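Local structure of DUF3120 domain-containing protein (Bordetella pertussis, 6RGN) at residues Val66-Leu71 / Ala118-Met123; Arg79-Asp84 / Val104-Trp109; Gln97-Leu102 / Ala133-Leu138. The protein is the N-terminal domain of the type III secretion effector BteA, a helical module that targets membranes and probably binds the phosphoinositide PIP2. One frame throughout, in Å; residues are numbered along the deposited sequence.

The three contacts are spread across this small, mainly helical domain. Contact 2 is the buried one, an antiparallel pairing of helices 76-90 and 96-112 made mostly by apolar groups. Contact 3 uses helix 96-112 again, now against helix 124-140, and is only partly buried: a leucine packs inward while basic side chains lie near a sulfate. Contact 1, also partly buried and on the opposite side of the domain's centre from contact 3, joins loop 66-71 to the end of helix 114-120 through two arginines, a lysine, a backbone carbonyl and two sulfates. It touches contact 2 through Val-66 and Arg-120, which pack on Trp-109, whereas contacts 2 and 3 meet where Asp-84 lies against Leu-102.

Contact 1 of 3, residues Val66-Leu71 / Ala118-Met123; sequences VASPRL and AKRGGM. Unlike the reference sequence in segment 118-123: Met-123 (reference Leu). With SO4 (sulfate ion), chain B; SO4 (sulfate ion), chain E.
The guanidinium of Arg-120 meets loop 66-71 with its edge and one face. Its NH1 donates to Val-66 O at 2.9 Å, with an N-H...O angle of 156° and the oxygen close to the guanidinium plane, while Ser-68 CB sits over one face, offset toward the rim. Elsewhere on that edge a sulfate is gripped by two nearly straight bonds, Arg-120 NE to its O2 at 2.7 Å and NH2 to its O1 at 2.8 Å; NH2 also bonds His-72 O. Extension from CG to NE carries the flat group out to the loop. Lys-119, bent at its last torsion (chi4 -65°), turns NZ between this sulfate and a second one, 2.6 Å from O3 of the latter. The same O3 accepts from Ser-68 OG at 2.6 Å, and Arg-70 wraps the second sulfate with its backbone N, NE and NH2. The anions probably offset the like charges of Arg-70 and Lys-119. Such a basic surface is consistent with phosphoinositide headgroup binding, although the sulfates probably come from the crystallisation liquor. Val-66 and Arg-120 also pack on Leu-78 of helix 76-90 and Trp-109 of helix 96-112, placing the loop and helix 114-120 against both.

Contact 2 of 3, residues Arg79-Asp84 / Val104-Trp109; sequences REVKHD and VALNHW
Val-81 projects from segment 79-84 of helix 76-90 against segment 104-109 of helix 96-112, and its two methyls have separate tasks. With chi1 at 165°, CG1 is anti to the backbone N and meets Leu-106 CD2 at 3.7 Å, the two side chains crossing at about a right angle. CG2 lies against the backbone of the partner helix, 3.5 Å from Ala-105 O, and also approaches Trp-109 CB at 4.0 Å. The small side chain of Ala-105 is consistent with the close approach of the segment axes, 8.9 Å, antiparallel at 162°. One turn on from Val-81, Asp-84 lays OD2 3.3 Å from Ala-105 CB. Trp-109 has CG anti to its backbone N (chi1 -178°), so that CB is its nearest atom to Val-81, with the indole lying obliquely past CG2 and reaching on to Val-66, Phe-117 and Glu-116, the last accepting from its NE1. Leu-106 in turn packs on Leu-127 and Ile-131 of helix 124-140. All five touching residues are buried and no hydrogen bond crosses between the segments, which implies that shape and apolar burial hold this helix pair, with the carboxylate of Asp-84 as a buried polar group whose contact here is van der Waals only.

Contact 3 of 3, residues Gln97-Leu102 / Ala133-Leu138; sequences QQLRDL and AYKQQL. With SO4 (sulfate ion), chain C.
Tyr-134 is the first residue of segment 133-138 of helix 124-140 to meet segment 97-102 of helix 96-112, and it does so with CB, which lies 3.6 Å from Leu-99 CD2. The two side chains cross at about a right angle, and the phenol leads away toward Leu-55 and Asp-93, its OH bonded to Met-52 O. Lys-135 follows. Its backbone N is 3.5 Å from the same Leu-99 methyl, and its CG touches that methyl at 3.6 Å, so CD2 packs against two successive residues. Leu-99 reaches there with CG anti to the backbone N (chi1 -173°). Beyond CG the lysine is extended, bringing NZ to 4.4 Å from Arg-100 CG and within a weak 3.4 Å hydrogen bond of O4 of a sulfate. One turn later Leu-138 adds CD1, 4.1 Å from Leu-99 CD2. The segment axes are antiparallel and 10.6 Å apart, the contact carried mainly by Leu-99, which also packs on Phe-88 and Ile-131. The chemistry is thus divided: one leucine methyl supplies the apolar grip, while Arg-100 and Lys-135, with His-139 also bonded to the sulfate, form a basic margin probably favourable to anions, though this one probably comes from the crystallisation liquor.

Contact 1 of 3, residues Val66-Leu71 / Ala118-Met123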
loop_
_atom_site.group_PDB
_atom_site.type_symbol
_atom_site.label_atom_id
_atom_site.label_comp_id
_atom_site.label_asym_id
_atom_site.label_seq_id
_atom_site.Cartn_x
_atom_site.Cartn_y
_atom_site.Cartn_z
ATOM N N VAL A 66 3.598 -8.458 -2.622
ATOM C CA VAL A 66 4.267 -7.864 -3.806
ATOM C C VAL A 66 5.742 -8.313 -3.932
ATOM O O VAL A 66 6.443 -7.742 -4.829
ATOM C CB VAL A 66 4.096 -6.334 -3.805
ATOM C CG1 VAL A 66 2.636 -5.985 -3.860
ATOM C CG2 VAL A 66 4.714 -5.581 -2.630
ATOM N N ALA A 67 6.220 -9.252 -3.130
ATOM C CA ALA A 67 7.543 -9.909 -3.306
ATOM C C ALA A 67 7.547 -10.844 -4.515
ATOM O O ALA A 67 6.468 -11.392 -4.847
ATOM C CB ALA A 67 7.970 -10.684 -2.075
ATOM N N SER A 68 8.701 -10.962 -5.186
ATOM C CA SER A 68 8.944 -11.954 -6.263
ATOM C C SER A 68 9.900 -13.017 -5.750
ATOM O O SER A 68 11.088 -12.738 -5.625
ATOM C CB SER A 68 9.482 -11.287 -7.531
ATOM O OG SER A 68 9.784 -12.244 -8.532
ATOM N N PRO A 69 9.452 -14.260 -5.446
ATOM C CA PRO A 69 10.385 -15.309 -5.057
ATOM C C PRO A 69 11.333 -15.709 -6.201
ATOM O O PRO A 69 12.447 -16.116 -5.926
ATOM C CB PRO A 69 9.516 -16.490 -4.601
ATOM C CG PRO A 69 8.104 -16.179 -5.080
ATOM C CD PRO A 69 8.049 -14.705 -5.415
ATOM N N ARG A 70 10.904 -15.558 -7.457
ATOM C CA ARG A 70 11.776 -15.846 -8.634
ATOM C C ARG A 70 12.815 -14.702 -8.785
ATOM O O ARG A 70 13.720 -14.829 -9.633
ATOM C CB ARG A 70 10.863 -16.144 -9.839
ATOM C CG ARG A 70 10.294 -17.563 -9.781
ATOM C CD ARG A 70 9.460 -17.947 -10.991
ATOM N NE ARG A 70 8.446 -16.909 -11.245
ATOM C CZ ARG A 70 8.040 -16.493 -12.445
ATOM N NH1 ARG A 70 8.498 -17.074 -13.534
ATOM N NH2 ARG A 70 7.123 -15.538 -12.561
ATOM N N LEU A 71 12.701 -13.664 -7.941
ATOM C CA LEU A 71 13.679 -12.557 -7.687
ATOM C C LEU A 71 13.660 -11.564 -8.859
ATOM O O LEU A 71 14.604 -10.800 -9.024
ATOM C CB LEU A 71 15.079 -13.136 -7.453
ATOM C CG LEU A 71 15.201 -14.040 -6.225
ATOM C CD1 LEU A 71 16.485 -14.836 -6.275
ATOM C CD2 LEU A 71 15.095 -13.233 -4.933
ATOM N N ALA A 118 -0.814 -6.569 -12.528
ATOM C CA ALA A 118 -1.730 -7.700 -12.733
ATOM C C ALA A 118 -1.113 -8.912 -12.029
ATOM O O ALA A 118 -1.831 -9.765 -11.468
ATOM C CB ALA A 118 -1.953 -7.981 -14.195
ATOM N N LYS A 119 0.218 -8.997 -12.060
ATOM C CA LYS A 119 0.869 -10.188 -11.490
ATOM C C LYS A 119 0.976 -10.091 -9.975
ATOM O O LYS A 119 0.663 -11.098 -9.321
ATOM C CB LYS A 119 2.235 -10.304 -12.139
ATOM C CG LYS A 119 3.062 -11.477 -11.694
ATOM C CD LYS A 119 4.287 -11.578 -12.597
ATOM C CE LYS A 119 5.428 -12.351 -12.021
ATOM N NZ LYS A 119 5.916 -11.615 -10.841
ATOM N N ARG A 120 1.363 -8.918 -9.440
ATOM C CA ARG A 120 1.759 -8.771 -8.012
ATOM C C ARG A 120 0.671 -8.075 -7.192
ATOM O O ARG A 120 0.784 -7.996 -5.949
ATOM C CB ARG A 120 3.053 -7.969 -7.978
ATOM C CG ARG A 120 4.200 -8.669 -8.670
ATOM C CD ARG A 120 5.406 -8.089 -8.025
ATOM N NE ARG A 120 6.576 -8.210 -8.878
ATOM C CZ ARG A 120 7.818 -7.987 -8.479
ATOM N NH1 ARG A 120 8.084 -7.645 -7.211
ATOM N NH2 ARG A 120 8.787 -8.055 -9.388
ATOM N N GLY A 121 -0.431 -7.718 -7.813
ATOM C CA GLY A 121 -1.386 -6.793 -7.192
ATOM C C GLY A 121 -2.562 -7.442 -6.530
ATOM O O GLY A 121 -3.538 -6.715 -6.227
ATOM N N GLY A 122 -2.487 -8.722 -6.213
ATOM C CA GLY A 122 -3.595 -9.464 -5.589
ATOM C C GLY A 122 -4.109 -8.863 -4.291
ATOM O O GLY A 122 -5.279 -9.114 -3.973
ATOM N N MET A 123 -3.330 -8.098 -3.516
ATOM C CA MET A 123 -3.860 -7.550 -2.238
ATOM C C MET A 123 -4.164 -6.048 -2.361
ATOM O O MET A 123 -4.457 -5.428 -1.331
ATOM C CB MET A 123 -2.907 -7.796 -1.069
ATOM C CG MET A 123 -2.630 -9.276 -0.799
ATOM S SD MET A 123 -2.030 -9.524 0.908
ATOM C CE MET A 123 -3.575 -9.919 1.727
HETATM S S SO4 B . 6.987 -14.371 -8.891
HETATM O O1 SO4 B . 8.067 -15.180 -8.368
HETATM O O2 SO4 B . 5.994 -14.167 -7.850
HETATM O O3 SO4 B . 7.498 -13.083 -9.305
HETATM O O4 SO4 B . 6.386 -15.044 -10.043
HETATM S S SO4 E . 7.186 -8.946 -12.509
HETATM O O1 SO4 E . 8.428 -8.300 -12.125
HETATM O O2 SO4 E . 6.301 -9.004 -11.429
HETATM O O3 SO4 E . 6.601 -8.196 -13.565
HETATM O O4 SO4 E . 7.490 -10.285 -12.956
HETATM O O HOH W 1 10.664 -8.176 -5.647
#

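Contact 2 of 3, residues Arg79-Asp84 / Val104-Trp109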
loop_
_atom_site.group_PDB
_atom_site.type_symbol
_atom_site.label_atom_id
_atom_site.label_comp_id
_atom_site.label_asym_id
_atom_site.label_seq_id
_atom_site.Cartn_x
_atom_site.Cartn_y
_atom_site.Cartn_z
ATOM N N ARG A 79 8.437 0.061 -5.866
ATOM C CA ARG A 79 9.319 0.408 -4.710
ATOM C C ARG A 79 8.759 1.643 -3.983
ATOM O O ARG A 79 8.740 1.653 -2.778
ATOM C CB ARG A 79 10.743 0.741 -5.134
ATOM C CG ARG A 79 11.544 -0.468 -5.579
ATOM C CD ARG A 79 12.965 0.018 -5.839
ATOM N NE ARG A 79 13.271 -0.425 -7.179
ATOM C CZ ARG A 79 13.676 0.352 -8.194
ATOM N NH1 ARG A 79 13.890 -0.223 -9.370
ATOM N NH2 ARG A 79 13.860 1.665 -8.063
ATOM N N GLU A 80 8.205 2.606 -4.721
ATOM C CA GLU A 80 7.574 3.796 -4.090
ATOM C C GLU A 80 6.314 3.381 -3.331
ATOM O O GLU A 80 6.062 3.928 -2.260
ATOM C CB GLU A 80 7.185 4.889 -5.084
ATOM C CG GLU A 80 6.887 6.211 -4.375
ATOM C CD GLU A 80 8.142 6.763 -3.718
ATOM O OE1 GLU A 80 9.174 6.768 -4.411
ATOM O OE2 GLU A 80 8.107 7.131 -2.497
ATOM N N VAL A 81 5.516 2.473 -3.871
ATOM C CA VAL A 81 4.348 1.962 -3.128
ATOM C C VAL A 81 4.805 1.357 -1.804
ATOM O O VAL A 81 4.129 1.641 -0.777
ATOM C CB VAL A 81 3.543 0.932 -3.926
ATOM C CG1 VAL A 81 2.596 0.191 -3.023
ATOM C CG2 VAL A 81 2.837 1.619 -5.084
ATOM N N LYS A 82 5.771 0.442 -1.848
ATOM C CA LYS A 82 6.204 -0.268 -0.612
ATOM C C LYS A 82 6.736 0.748 0.394
ATOM O O LYS A 82 6.339 0.694 1.599
ATOM C CB LYS A 82 7.269 -1.338 -0.885
ATOM C CG LYS A 82 6.822 -2.397 -1.879
ATOM C CD LYS A 82 7.800 -3.542 -1.996
ATOM C CE LYS A 82 9.137 -3.128 -2.539
ATOM N NZ LYS A 82 10.081 -4.277 -2.587
ATOM N N HIS A 83 7.506 1.705 -0.102
ATOM C CA HIS A 83 8.074 2.744 0.773
ATOM C C HIS A 83 6.933 3.549 1.414
ATOM O O HIS A 83 7.051 3.927 2.585
ATOM C CB HIS A 83 9.043 3.635 -0.001
ATOM C CG HIS A 83 9.393 4.828 0.803
ATOM N ND1 HIS A 83 10.422 4.845 1.698
ATOM C CD2 HIS A 83 8.808 6.043 0.856
ATOM C CE1 HIS A 83 10.488 6.038 2.279
ATOM N NE2 HIS A 83 9.486 6.784 1.790
ATOM N N ASP A 84 5.933 3.923 0.643
ATOM C CA ASP A 84 4.795 4.694 1.185
ATOM C C ASP A 84 3.979 3.899 2.225
ATOM O O ASP A 84 3.452 4.530 3.171
ATOM C CB ASP A 84 3.903 5.144 0.052
ATOM C CG ASP A 84 4.519 6.252 -0.809
ATOM O OD1 ASP A 84 5.582 6.764 -0.449
ATOM O OD2 ASP A 84 3.880 6.601 -1.838
ATOM N N VAL A 104 -2.185 7.586 -4.264
ATOM C CA VAL A 104 -1.693 8.135 -5.564
ATOM C C VAL A 104 -0.627 7.163 -6.140
ATOM O O VAL A 104 -0.645 6.878 -7.365
ATOM C CB VAL A 104 -1.229 9.588 -5.351
ATOM C CG1 VAL A 104 -0.500 10.142 -6.541
ATOM C CG2 VAL A 104 -2.397 10.517 -4.981
ATOM N N ALA A 105 0.247 6.643 -5.287
ATOM C CA ALA A 105 1.376 5.764 -5.655
ATOM C C ALA A 105 0.835 4.429 -6.173
ATOM O O ALA A 105 1.330 3.976 -7.202
ATOM C CB ALA A 105 2.254 5.530 -4.476
ATOM N N LEU A 106 -0.250 3.904 -5.588
ATOM C CA LEU A 106 -0.972 2.722 -6.126
ATOM C C LEU A 106 -1.577 3.011 -7.502
ATOM O O LEU A 106 -1.381 2.144 -8.417
ATOM C CB LEU A 106 -2.045 2.244 -5.139
ATOM C CG LEU A 106 -1.544 1.679 -3.817
ATOM C CD1 LEU A 106 -2.688 1.598 -2.795
ATOM C CD2 LEU A 106 -0.976 0.279 -4.018
ATOM N N ASN A 107 -2.190 4.193 -7.732
ATOM C CA ASN A 107 -2.702 4.560 -9.068
ATOM C C ASN A 107 -1.537 4.643 -10.066
ATOM O O ASN A 107 -1.674 4.107 -11.185
ATOM C CB ASN A 107 -3.424 5.894 -9.024
ATOM C CG ASN A 107 -4.623 5.863 -8.073
ATOM O OD1 ASN A 107 -5.150 4.784 -7.780
ATOM N ND2 ASN A 107 -5.121 7.031 -7.695
ATOM N N HIS A 108 -0.419 5.297 -9.686
ATOM C CA HIS A 108 0.758 5.398 -10.584
ATOM C C HIS A 108 1.256 3.996 -10.964
ATOM O O HIS A 108 1.655 3.811 -12.127
ATOM C CB HIS A 108 1.862 6.228 -9.966
ATOM C CG HIS A 108 3.098 6.223 -10.814
ATOM N ND1 HIS A 108 3.131 6.833 -12.063
ATOM C CD2 HIS A 108 4.354 5.745 -10.603
ATOM C CE1 HIS A 108 4.323 6.661 -12.621
ATOM N NE2 HIS A 108 5.090 6.024 -11.751
ATOM N N TRP A 109 1.327 3.083 -10.003
ATOM C CA TRP A 109 1.801 1.696 -10.259
ATOM C C TRP A 109 0.849 1.001 -11.250
ATOM O O TRP A 109 1.337 0.361 -12.205
ATOM C CB TRP A 109 1.948 0.951 -8.933
ATOM C CG TRP A 109 2.458 -0.452 -9.062
ATOM C CD1 TRP A 109 3.321 -0.934 -10.000
ATOM C CD2 TRP A 109 2.000 -1.578 -8.309
ATOM N NE1 TRP A 109 3.490 -2.276 -9.855
ATOM C CE2 TRP A 109 2.662 -2.712 -8.840
ATOM C CE3 TRP A 109 1.133 -1.731 -7.220
ATOM C CZ2 TRP A 109 2.487 -3.975 -8.295
ATOM C CZ3 TRP A 109 0.963 -2.981 -6.692
ATOM C CH2 TRP A 109 1.635 -4.092 -7.218
#

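Contact 3 of 3, residues Gln97-Leu102 / Ala133-Leu138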
loop_
_atom_site.group_PDB
_atom_site.type_symbol
_atom_site.label_atom_id
_atom_site.label_comp_id
_atom_site.label_asym_id
_atom_site.label_seq_id
_atom_site.Cartn_x
_atom_site.Cartn_y
_atom_site.Cartn_z
ATOM N N GLN A 97 -1.785 13.020 4.944
ATOM C CA GLN A 97 -0.972 13.404 3.757
ATOM C C GLN A 97 -0.204 12.179 3.253
ATOM O O GLN A 97 -0.207 11.901 2.053
ATOM C CB GLN A 97 0.002 14.541 4.061
ATOM C CG GLN A 97 0.527 15.216 2.792
ATOM C CD GLN A 97 -0.462 16.187 2.170
ATOM O OE1 GLN A 97 -1.522 15.818 1.676
ATOM N NE2 GLN A 97 -0.107 17.466 2.125
ATOM N N GLN A 98 0.419 11.427 4.147
ATOM C CA GLN A 98 1.140 10.180 3.760
ATOM C C GLN A 98 0.151 9.153 3.173
ATOM O O GLN A 98 0.502 8.371 2.254
ATOM C CB GLN A 98 1.905 9.775 5.014
ATOM C CG GLN A 98 3.211 9.061 4.744
ATOM C CD GLN A 98 4.202 9.797 3.873
ATOM O OE1 GLN A 98 4.745 10.816 4.274
ATOM N NE2 GLN A 98 4.456 9.277 2.678
ATOM N N LEU A 99 -1.060 9.082 3.708
ATOM C CA LEU A 99 -2.041 8.052 3.287
ATOM C C LEU A 99 -2.461 8.372 1.860
ATOM O O LEU A 99 -2.579 7.423 1.029
ATOM C CB LEU A 99 -3.229 8.107 4.254
ATOM C CG LEU A 99 -4.264 7.004 4.081
ATOM C CD1 LEU A 99 -3.664 5.638 3.923
ATOM C CD2 LEU A 99 -5.245 7.003 5.241
ATOM N N ARG A 100 -2.723 9.653 1.597
ATOM C CA ARG A 100 -2.991 10.186 0.238
ATOM C C ARG A 100 -1.850 9.794 -0.713
ATOM O O ARG A 100 -2.146 9.270 -1.800
ATOM C CB ARG A 100 -3.240 11.689 0.295
ATOM C CG ARG A 100 -4.636 11.994 0.823
ATOM C CD ARG A 100 -5.047 13.453 0.813
ATOM N NE ARG A 100 -6.416 13.625 1.306
ATOM C CZ ARG A 100 -6.930 14.813 1.557
ATOM N NH1 ARG A 100 -6.238 15.895 1.241
ATOM N NH2 ARG A 100 -8.177 14.938 1.982
ATOM N N ASP A 101 -0.612 9.956 -0.294
ATOM C CA ASP A 101 0.544 9.672 -1.169
ATOM C C ASP A 101 0.512 8.199 -1.545
ATOM O O ASP A 101 0.869 7.880 -2.716
ATOM C CB ASP A 101 1.886 9.936 -0.502
ATOM C CG ASP A 101 2.125 11.367 -0.093
ATOM O OD1 ASP A 101 1.496 12.264 -0.681
ATOM O OD2 ASP A 101 3.015 11.583 0.836
ATOM N N LEU A 102 0.230 7.327 -0.556
ATOM C CA LEU A 102 0.137 5.882 -0.822
ATOM C C LEU A 102 -0.947 5.593 -1.873
ATOM O O LEU A 102 -0.738 4.777 -2.798
ATOM C CB LEU A 102 -0.163 5.139 0.477
ATOM C CG LEU A 102 -0.499 3.685 0.257
ATOM C CD1 LEU A 102 0.624 3.014 -0.528
ATOM C CD2 LEU A 102 -0.728 2.997 1.613
ATOM N N ALA A 133 -10.604 3.154 5.213
ATOM C CA ALA A 133 -10.989 2.989 6.634
ATOM C C ALA A 133 -10.133 3.929 7.513
ATOM O O ALA A 133 -10.638 4.498 8.496
ATOM C CB ALA A 133 -10.795 1.536 7.051
ATOM N N TYR A 134 -8.834 3.975 7.265
ATOM C CA TYR A 134 -7.945 4.920 7.984
ATOM C C TYR A 134 -8.265 6.343 7.562
ATOM O O TYR A 134 -8.255 7.209 8.429
ATOM C CB TYR A 134 -6.458 4.658 7.735
ATOM C CG TYR A 134 -5.968 3.521 8.564
ATOM C CD1 TYR A 134 -5.590 3.693 9.881
ATOM C CD2 TYR A 134 -5.794 2.288 7.974
ATOM C CE1 TYR A 134 -5.101 2.625 10.623
ATOM C CE2 TYR A 134 -5.388 1.207 8.722
ATOM C CZ TYR A 134 -4.996 1.379 10.021
ATOM O OH TYR A 134 -4.499 0.276 10.666
ATOM N N LYS A 135 -8.565 6.601 6.289
ATOM C CA LYS A 135 -9.083 7.959 5.962
ATOM C C LYS A 135 -10.284 8.321 6.839
ATOM O O LYS A 135 -10.261 9.428 7.337
ATOM C CB LYS A 135 -9.435 8.160 4.495
ATOM C CG LYS A 135 -8.223 8.257 3.581
ATOM C CD LYS A 135 -8.619 8.401 2.117
ATOM C CE LYS A 135 -7.428 8.417 1.168
ATOM N NZ LYS A 135 -7.855 9.101 -0.078
ATOM N N GLN A 136 -11.311 7.470 6.969
ATOM C CA GLN A 136 -12.522 7.746 7.790
ATOM C C GLN A 136 -12.089 8.053 9.230
ATOM O O GLN A 136 -12.550 9.039 9.814
ATOM C CB GLN A 136 -13.473 6.547 7.724
ATOM C CG GLN A 136 -14.629 6.627 8.715
ATOM C CD GLN A 136 -15.450 5.359 8.736
ATOM O OE1 GLN A 136 -15.299 4.515 7.864
ATOM N NE2 GLN A 136 -16.376 5.242 9.686
ATOM N N GLN A 137 -11.259 7.200 9.803
ATOM C CA GLN A 137 -10.781 7.333 11.204
ATOM C C GLN A 137 -10.048 8.668 11.401
ATOM O O GLN A 137 -10.195 9.265 12.491
ATOM C CB GLN A 137 -9.830 6.185 11.509
ATOM C CG GLN A 137 -9.295 6.172 12.924
ATOM C CD GLN A 137 -8.805 4.783 13.245
ATOM O OE1 GLN A 137 -9.579 3.934 13.724
ATOM N NE2 GLN A 137 -7.507 4.552 13.050
ATOM N N LEU A 138 -9.223 9.088 10.432
ATOM C CA LEU A 138 -8.476 10.372 10.565
ATOM C C LEU A 138 -9.412 11.571 10.361
ATOM O O LEU A 138 -9.212 12.572 11.032
ATOM C CB LEU A 138 -7.295 10.397 9.606
ATOM C CG LEU A 138 -6.247 9.326 9.895
ATOM C CD1 LEU A 138 -5.328 9.192 8.732
ATOM C CD2 LEU A 138 -5.505 9.605 11.187
HETATM S S SO4 C . -11.368 11.503 1.012
HETATM O O1 SO4 C . -12.205 10.958 2.047
HETATM O O2 SO4 C . -10.170 12.044 1.612
HETATM O O3 SO4 C . -12.078 12.538 0.314
HETATM O O4 SO4 C . -11.003 10.466 0.093
#